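Local atomic coordinates of papain inhibitor (Streptomyces mobaraensis, PDB entry 5NTB), a protein that is produced under heat stress, serves as a glutamine and lysine donor substrate for transglutaminase, and inhibits papain, bromelain and bovine trypsin. Residues A[13-18]-A[82-87]; A[33-38]-A[69-74]. One frame throughout, in Å; residues are numbered along the deposited sequence.

In the fold
Interactions 1 and 2 are the two parallel strand pairings of a small barrel of the double-psi type, and their centres lie about 8 Å apart. They are stitched together where strand 35-38 of interaction 2 runs antiparallel to strand 82-86 of interaction 1, with Ala36 N 2.8 Å from Asp84 O in a probable hydrogen bond. A second tie joins side chains: Tyr15 OH stands 2.7 Å from Asp73 OD2, probably hydrogen-bonded, and 3.3 Å from Leu34 CD1. Strands 65-75 and 82-86 follow one another in the chain. The sulfate ion belongs to interaction 1, at His82, and probably comes from the crystallisation liquor.

Interaction 1: A[13-18]-A[82-87]; sequences TYYTDK and HIDLSQ. With SO4 (sulfate ion), chain D.
The hydroxyl OG1 of Thr13 is gripped by two side chains of the segment 82-87: His82 NE2 donates to it at 2.7 Å, and OG1 in turn donates to Asp84 OD1 at 2.8 Å. This chain of two bonds flanks one of the parallel strand pairings of the double-psi beta-barrel, the fold of the DPBB family. The Thr13 oxygen lies in the plane of the imidazole, at its edge, whereas it reaches Asp84 OD1 from above the carboxylate plane. His82 CG is anti to the backbone N (chi1 168°), and the end of the side chain comes nearer to Thr13 than its base; the two side chains cross at about a right angle. Because NE2 and ND1 both donate, the ring would probably be protonated, with the Asp84 carboxylate and the sulfate to balance it.

Beneath this, Thr13 uses both backbone groups, its N bonding to Ile83 O and its O accepting from Leu85 N. The ladder continues from Tyr15 N to Leu85 O and from Gln87 N to Tyr15 O, which carries it into the first turn of helix 87-90. Ser86 OG, at the N-cap, bonds to Ala89 N and also to Gln32 O.

The Tyr14 ring lies beside the extended Gln87 side chain, both pointing the same way, with Tyr14 CD1 3.8 Å from Gln87 CB. At their ends a water bridges Tyr14 OH and Gln87 OE1, while Phe90 packs edge-to-face with the same ring. Tyr15 crosses Asp84 obliquely, its CB 3.7 Å from Asp84 OD2, and its hydroxyl bonds to Asp73. Lys11 NZ and the backbone N of Asp79 also bond to the sulfate, whose O3 sits in the imidazole plane and accepts an almost straight bond from His82 ND1, 2.7 Å long at 168°.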
loop_
_atom_site.group_PDB
_atom_site.type_symbol
_atom_site.label_atom_id
_atom_site.label_comp_id
_atom_site.label_asym_id
_atom_site.label_seq_id
_atom_site.Cartn_x
_atom_site.Cartn_y
_atom_site.Cartn_z
ATOM N N THR A 13 0.274 4.655 -7.122
ATOM C CA THR A 13 1.187 4.194 -8.150
ATOM C C THR A 13 1.410 2.713 -7.915
ATOM O O THR A 13 0.803 2.103 -7.032
ATOM C CB THR A 13 2.497 4.974 -8.095
ATOM O OG1 THR A 13 3.018 4.918 -6.765
ATOM C CG2 THR A 13 2.261 6.430 -8.454
ATOM N N TYR A 14 2.285 2.113 -8.704
ATOM C CA TYR A 14 2.583 0.711 -8.461
ATOM C C TYR A 14 4.070 0.448 -8.624
ATOM O O TYR A 14 4.803 1.222 -9.243
ATOM C CB TYR A 14 1.777 -0.224 -9.372
ATOM C CG TYR A 14 2.134 -0.108 -10.831
ATOM C CD1 TYR A 14 3.208 -0.817 -11.352
ATOM C CD2 TYR A 14 1.408 0.717 -11.680
ATOM C CE1 TYR A 14 3.553 -0.708 -12.673
ATOM C CE2 TYR A 14 1.748 0.823 -13.013
ATOM C CZ TYR A 14 2.822 0.106 -13.491
ATOM O OH TYR A 14 3.175 0.184 -14.820
ATOM N N TYR A 15 4.505 -0.676 -8.062
ATOM C CA TYR A 15 5.904 -1.067 -8.136
ATOM C C TYR A 15 6.011 -2.567 -8.333
ATOM O O TYR A 15 5.031 -3.298 -8.220
ATOM C CB TYR A 15 6.686 -0.594 -6.902
ATOM C CG TYR A 15 6.494 -1.334 -5.584
ATOM C CD1 TYR A 15 5.271 -1.328 -4.912
ATOM C CD2 TYR A 15 7.572 -1.968 -4.974
ATOM C CE1 TYR A 15 5.129 -1.956 -3.682
ATOM C CE2 TYR A 15 7.441 -2.585 -3.749
ATOM C CZ TYR A 15 6.212 -2.586 -3.111
ATOM O OH TYR A 15 6.085 -3.212 -1.883
ATOM N N THR A 16 7.236 -3.017 -8.662
ATOM C CA THR A 16 7.471 -4.395 -9.088
ATOM C C THR A 16 8.633 -5.058 -8.351
ATOM O O THR A 16 9.203 -6.023 -8.873
ATOM C CB THR A 16 7.743 -4.452 -10.593
ATOM O OG1 THR A 16 8.856 -3.603 -10.905
ATOM C CG2 THR A 16 6.526 -3.992 -11.372
ATOM N N ASP A 17 9.003 -4.573 -7.170
ATOM C CA ASP A 17 10.128 -5.165 -6.453
ATOM C C ASP A 17 9.883 -6.635 -6.133
ATOM O O ASP A 17 8.768 -7.052 -5.793
ATOM C CB ASP A 17 10.387 -4.436 -5.135
ATOM C CG ASP A 17 10.822 -3.001 -5.314
ATOM O OD1 ASP A 17 10.995 -2.543 -6.463
ATOM O OD2 ASP A 17 10.992 -2.322 -4.273
ATOM N N LYS A 18 10.966 -7.408 -6.181
ATOM C CA LYS A 18 10.984 -8.782 -5.708
ATOM C C LYS A 18 12.151 -8.913 -4.746
ATOM O O LYS A 18 13.302 -8.641 -5.117
ATOM C CB LYS A 18 11.114 -9.766 -6.876
ATOM C CG LYS A 18 11.462 -11.181 -6.481
ATOM C CD LYS A 18 11.151 -12.160 -7.610
ATOM C CE LYS A 18 12.252 -13.206 -7.775
ATOM N NZ LYS A 18 12.651 -13.845 -6.488
ATOM N N HIS A 82 -0.289 9.000 -0.561
ATOM C CA HIS A 82 0.112 8.315 -1.785
ATOM C C HIS A 82 0.546 6.893 -1.444
ATOM O O HIS A 82 1.563 6.698 -0.777
ATOM C CB HIS A 82 1.232 9.111 -2.451
ATOM C CG HIS A 82 1.936 8.403 -3.565
ATOM N ND1 HIS A 82 3.082 8.908 -4.140
ATOM C CD2 HIS A 82 1.667 7.247 -4.215
ATOM C CE1 HIS A 82 3.499 8.085 -5.085
ATOM N NE2 HIS A 82 2.656 7.069 -5.153
ATOM N N ILE A 83 -0.221 5.893 -1.907
ATOM C CA ILE A 83 0.148 4.498 -1.684
ATOM C C ILE A 83 0.783 3.938 -2.942
ATOM O O ILE A 83 0.421 4.295 -4.066
ATOM C CB ILE A 83 -1.054 3.644 -1.238
ATOM C CG1 ILE A 83 -2.167 3.645 -2.291
ATOM C CG2 ILE A 83 -1.561 4.130 0.099
ATOM C CD1 ILE A 83 -3.344 2.722 -1.931
ATOM N N ASP A 84 1.717 3.021 -2.744
ATOM C CA ASP A 84 2.419 2.343 -3.831
ATOM C C ASP A 84 1.961 0.888 -3.779
ATOM O O ASP A 84 2.453 0.091 -2.972
ATOM C CB ASP A 84 3.931 2.490 -3.655
ATOM C CG ASP A 84 4.709 2.439 -4.968
ATOM O OD1 ASP A 84 4.110 2.433 -6.054
ATOM O OD2 ASP A 84 5.954 2.422 -4.895
ATOM N N LEU A 85 0.985 0.550 -4.610
ATOM C CA LEU A 85 0.479 -0.809 -4.656
ATOM C C LEU A 85 1.443 -1.700 -5.410
ATOM O O LEU A 85 2.197 -1.245 -6.267
ATOM C CB LEU A 85 -0.885 -0.851 -5.347
ATOM C CG LEU A 85 -2.064 -0.322 -4.549
ATOM C CD1 LEU A 85 -3.263 -0.244 -5.484
ATOM C CD2 LEU A 85 -2.390 -1.230 -3.386
ATOM N N SER A 86 1.403 -2.989 -5.111
ATOM C CA SER A 86 2.039 -3.909 -6.038
ATOM C C SER A 86 1.421 -3.756 -7.426
ATOM O O SER A 86 0.253 -3.389 -7.577
ATOM C CB SER A 86 1.910 -5.340 -5.527
ATOM O OG SER A 86 0.557 -5.763 -5.521
ATOM N N GLN A 87 2.235 -4.017 -8.447
ATOM C CA GLN A 87 1.734 -4.075 -9.814
ATOM C C GLN A 87 0.513 -4.979 -9.909
ATOM O O GLN A 87 -0.489 -4.633 -10.556
ATOM C CB GLN A 87 2.851 -4.577 -10.730
ATOM C CG GLN A 87 2.510 -4.542 -12.200
ATOM C CD GLN A 87 3.581 -5.203 -13.038
ATOM O OE1 GLN A 87 4.107 -4.587 -13.952
ATOM N NE2 GLN A 87 3.926 -6.438 -12.713
HETATM S S SO4 D . 4.096 12.358 -4.098
HETATM O O1 SO4 D . 2.753 12.925 -4.214
HETATM O O2 SO4 D . 4.578 11.933 -5.411
HETATM O O3 SO4 D . 4.059 11.213 -3.179
HETATM O O4 SO4 D . 4.991 13.373 -3.540
HETATM O O HOH W 1 6.349 2.993 -7.943
HETATM O O HOH W 2 5.069 -2.183 -15.510
#

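Interaction 2: A[33-38]-A[69-74]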
loop_
_atom_site.group_PDB
_atom_site.type_symbol
_atom_site.label_atom_id
_atom_site.label_comp_id
_atom_site.label_asym_id
_atom_site.label_seq_id
_atom_site.Cartn_x
_atom_site.Cartn_y
_atom_site.Cartn_z
ATOM N N ASP A 33 -0.686 -9.458 -4.291
ATOM C CA ASP A 33 -1.403 -8.272 -3.829
ATOM C C ASP A 33 -0.771 -7.765 -2.536
ATOM O O ASP A 33 -0.719 -8.493 -1.537
ATOM C CB ASP A 33 -2.879 -8.577 -3.572
ATOM C CG ASP A 33 -3.685 -8.733 -4.833
ATOM O OD1 ASP A 33 -3.197 -8.365 -5.918
ATOM O OD2 ASP A 33 -4.841 -9.210 -4.724
ATOM N N LEU A 34 -0.323 -6.512 -2.537
ATOM C CA LEU A 34 0.214 -5.909 -1.324
ATOM C C LEU A 34 0.304 -4.409 -1.546
ATOM O O LEU A 34 0.100 -3.914 -2.655
ATOM C CB LEU A 34 1.585 -6.491 -0.957
ATOM C CG LEU A 34 2.665 -6.477 -2.043
ATOM C CD1 LEU A 34 3.420 -5.159 -2.123
ATOM C CD2 LEU A 34 3.632 -7.623 -1.783
ATOM N N VAL A 35 0.634 -3.687 -0.480
ATOM C CA VAL A 35 0.822 -2.247 -0.582
ATOM C C VAL A 35 2.072 -1.840 0.185
ATOM O O VAL A 35 2.419 -2.428 1.219
ATOM C CB VAL A 35 -0.412 -1.474 -0.076
ATOM C CG1 VAL A 35 -0.615 -1.685 1.394
ATOM C CG2 VAL A 35 -0.285 0.028 -0.384
ATOM N N ALA A 36 2.751 -0.826 -0.350
ATOM C CA ALA A 36 3.808 -0.095 0.343
ATOM C C ALA A 36 3.224 1.211 0.860
ATOM O O ALA A 36 2.653 1.993 0.085
ATOM C CB ALA A 36 4.991 0.166 -0.590
ATOM N N ILE A 37 3.331 1.419 2.167
ATOM C CA ILE A 37 2.705 2.532 2.878
ATOM C C ILE A 37 3.697 3.683 3.033
ATOM O O ILE A 37 4.873 3.454 3.354
ATOM C CB ILE A 37 2.176 2.054 4.239
ATOM C CG1 ILE A 37 1.000 1.096 4.041
ATOM C CG2 ILE A 37 1.816 3.229 5.177
ATOM C CD1 ILE A 37 -0.206 1.713 3.355
ATOM N N PRO A 38 3.268 4.929 2.817
ATOM C CA PRO A 38 4.184 6.075 2.944
ATOM C C PRO A 38 4.893 6.129 4.288
ATOM O O PRO A 38 4.325 5.796 5.335
ATOM C CB PRO A 38 3.265 7.291 2.777
ATOM C CG PRO A 38 2.044 6.795 2.157
ATOM C CD PRO A 38 1.938 5.312 2.323
ATOM N N VAL A 69 -5.746 -5.376 0.455
ATOM C CA VAL A 69 -4.412 -5.961 0.307
ATOM C C VAL A 69 -3.601 -5.721 1.574
ATOM O O VAL A 69 -3.775 -4.710 2.266
ATOM C CB VAL A 69 -3.653 -5.387 -0.925
ATOM C CG1 VAL A 69 -4.489 -5.528 -2.213
ATOM C CG2 VAL A 69 -3.260 -3.930 -0.714
ATOM N N PRO A 70 -2.688 -6.634 1.893
ATOM C CA PRO A 70 -1.874 -6.476 3.100
ATOM C C PRO A 70 -0.785 -5.423 2.954
ATOM O O PRO A 70 -0.172 -5.265 1.901
ATOM C CB PRO A 70 -1.253 -7.867 3.282
ATOM C CG PRO A 70 -1.192 -8.412 1.888
ATOM C CD PRO A 70 -2.450 -7.921 1.225
ATOM N N VAL A 71 -0.517 -4.734 4.063
ATOM C CA VAL A 71 0.668 -3.884 4.163
ATOM C C VAL A 71 1.889 -4.779 4.300
ATOM O O VAL A 71 1.998 -5.559 5.252
ATOM C CB VAL A 71 0.568 -2.930 5.358
ATOM C CG1 VAL A 71 1.866 -2.149 5.513
ATOM C CG2 VAL A 71 -0.646 -2.009 5.223
ATOM N N ARG A 72 2.831 -4.651 3.373
ATOM C CA ARG A 72 4.042 -5.461 3.405
ATOM C C ARG A 72 5.313 -4.651 3.226
ATOM O O ARG A 72 6.406 -5.220 3.294
ATOM C CB ARG A 72 3.997 -6.542 2.317
ATOM C CG ARG A 72 2.813 -7.466 2.444
ATOM C CD ARG A 72 3.262 -8.882 2.663
ATOM N NE ARG A 72 2.161 -9.843 2.705
ATOM C CZ ARG A 72 1.596 -10.295 3.818
ATOM N NH1 ARG A 72 2.010 -9.870 5.004
ATOM N NH2 ARG A 72 0.618 -11.189 3.743
ATOM N N ASP A 73 5.215 -3.349 2.995
ATOM C CA ASP A 73 6.402 -2.609 2.595
ATOM C C ASP A 73 6.190 -1.140 2.917
ATOM O O ASP A 73 5.082 -0.703 3.244
ATOM C CB ASP A 73 6.672 -2.826 1.103
ATOM C CG ASP A 73 8.142 -2.677 0.709
ATOM O OD1 ASP A 73 8.990 -2.287 1.530
ATOM O OD2 ASP A 73 8.424 -2.929 -0.487
ATOM N N LYS A 74 7.282 -0.391 2.818
ATOM C CA LYS A 74 7.334 1.039 3.079
ATOM C C LYS A 74 7.683 1.752 1.785
ATOM O O LYS A 74 8.525 1.278 1.022
ATOM C CB LYS A 74 8.390 1.336 4.144
ATOM C CG LYS A 74 8.612 2.804 4.507
ATOM C CD LYS A 74 9.483 2.836 5.755
ATOM C CE LYS A 74 10.137 4.163 6.014
ATOM N NZ LYS A 74 11.087 3.967 7.148
#
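Val35 is bonded through both its backbone N and O to the strand 69-74, and the two segments run parallel at this buried centre of the barrel. Its N donates to Pro70 O at 3.0 Å. Its carbonyl oxygen takes an almost straight bond from Arg72 N (3.1 Å, 174°) and a second, weak one from Asp73 N. This doubled acceptor marks a beta bulge: Val35 pairs with Val71, but Ala36 already pairs with Asp73. Beyond it, Ile37 N donates to Asp73 O at 3.0 Å from above the carbonyl plane, while Ala36 CA makes a CA-H...O contact with the same oxygen.

Apolar contacts gather on the side of Val35, Ile37 and Val71. Ile37 crosses Val71 at about a right angle, and its CG1 rests against both methyls of that valine, 3.7 Å from Val71 CG1. Val71 CG2 also meets Val35 CG1. Val69, which points toward segment 33-38, brings CG2 to 3.8 Å from Val35 CB. Ala36 CB touches Asp73 CB on the reverse side; separately, Leu34 CB meets Arg72 CG at 3.7 Å.

Among the polar side chains, Asp73 extends CG anti to its backbone N (chi1 -153°). Its OD1 receives Lys74 N at 2.9 Å and also Ala22 N, while OD2 is taken by Tyr15 OH. The Arg72 guanidinium is covered on one face by Pro70 CB, and Asp33 forms a salt bridge with Lys92.

Strand 35-38 lies between strand 65-75, parallel to it, and strand 82-86, antiparallel to it, with Val58 of strand 57-62 packing against Val35, Ile37 and Val69, and Ile27 of strand 26-28 against Leu34, Arg72 and Asp73.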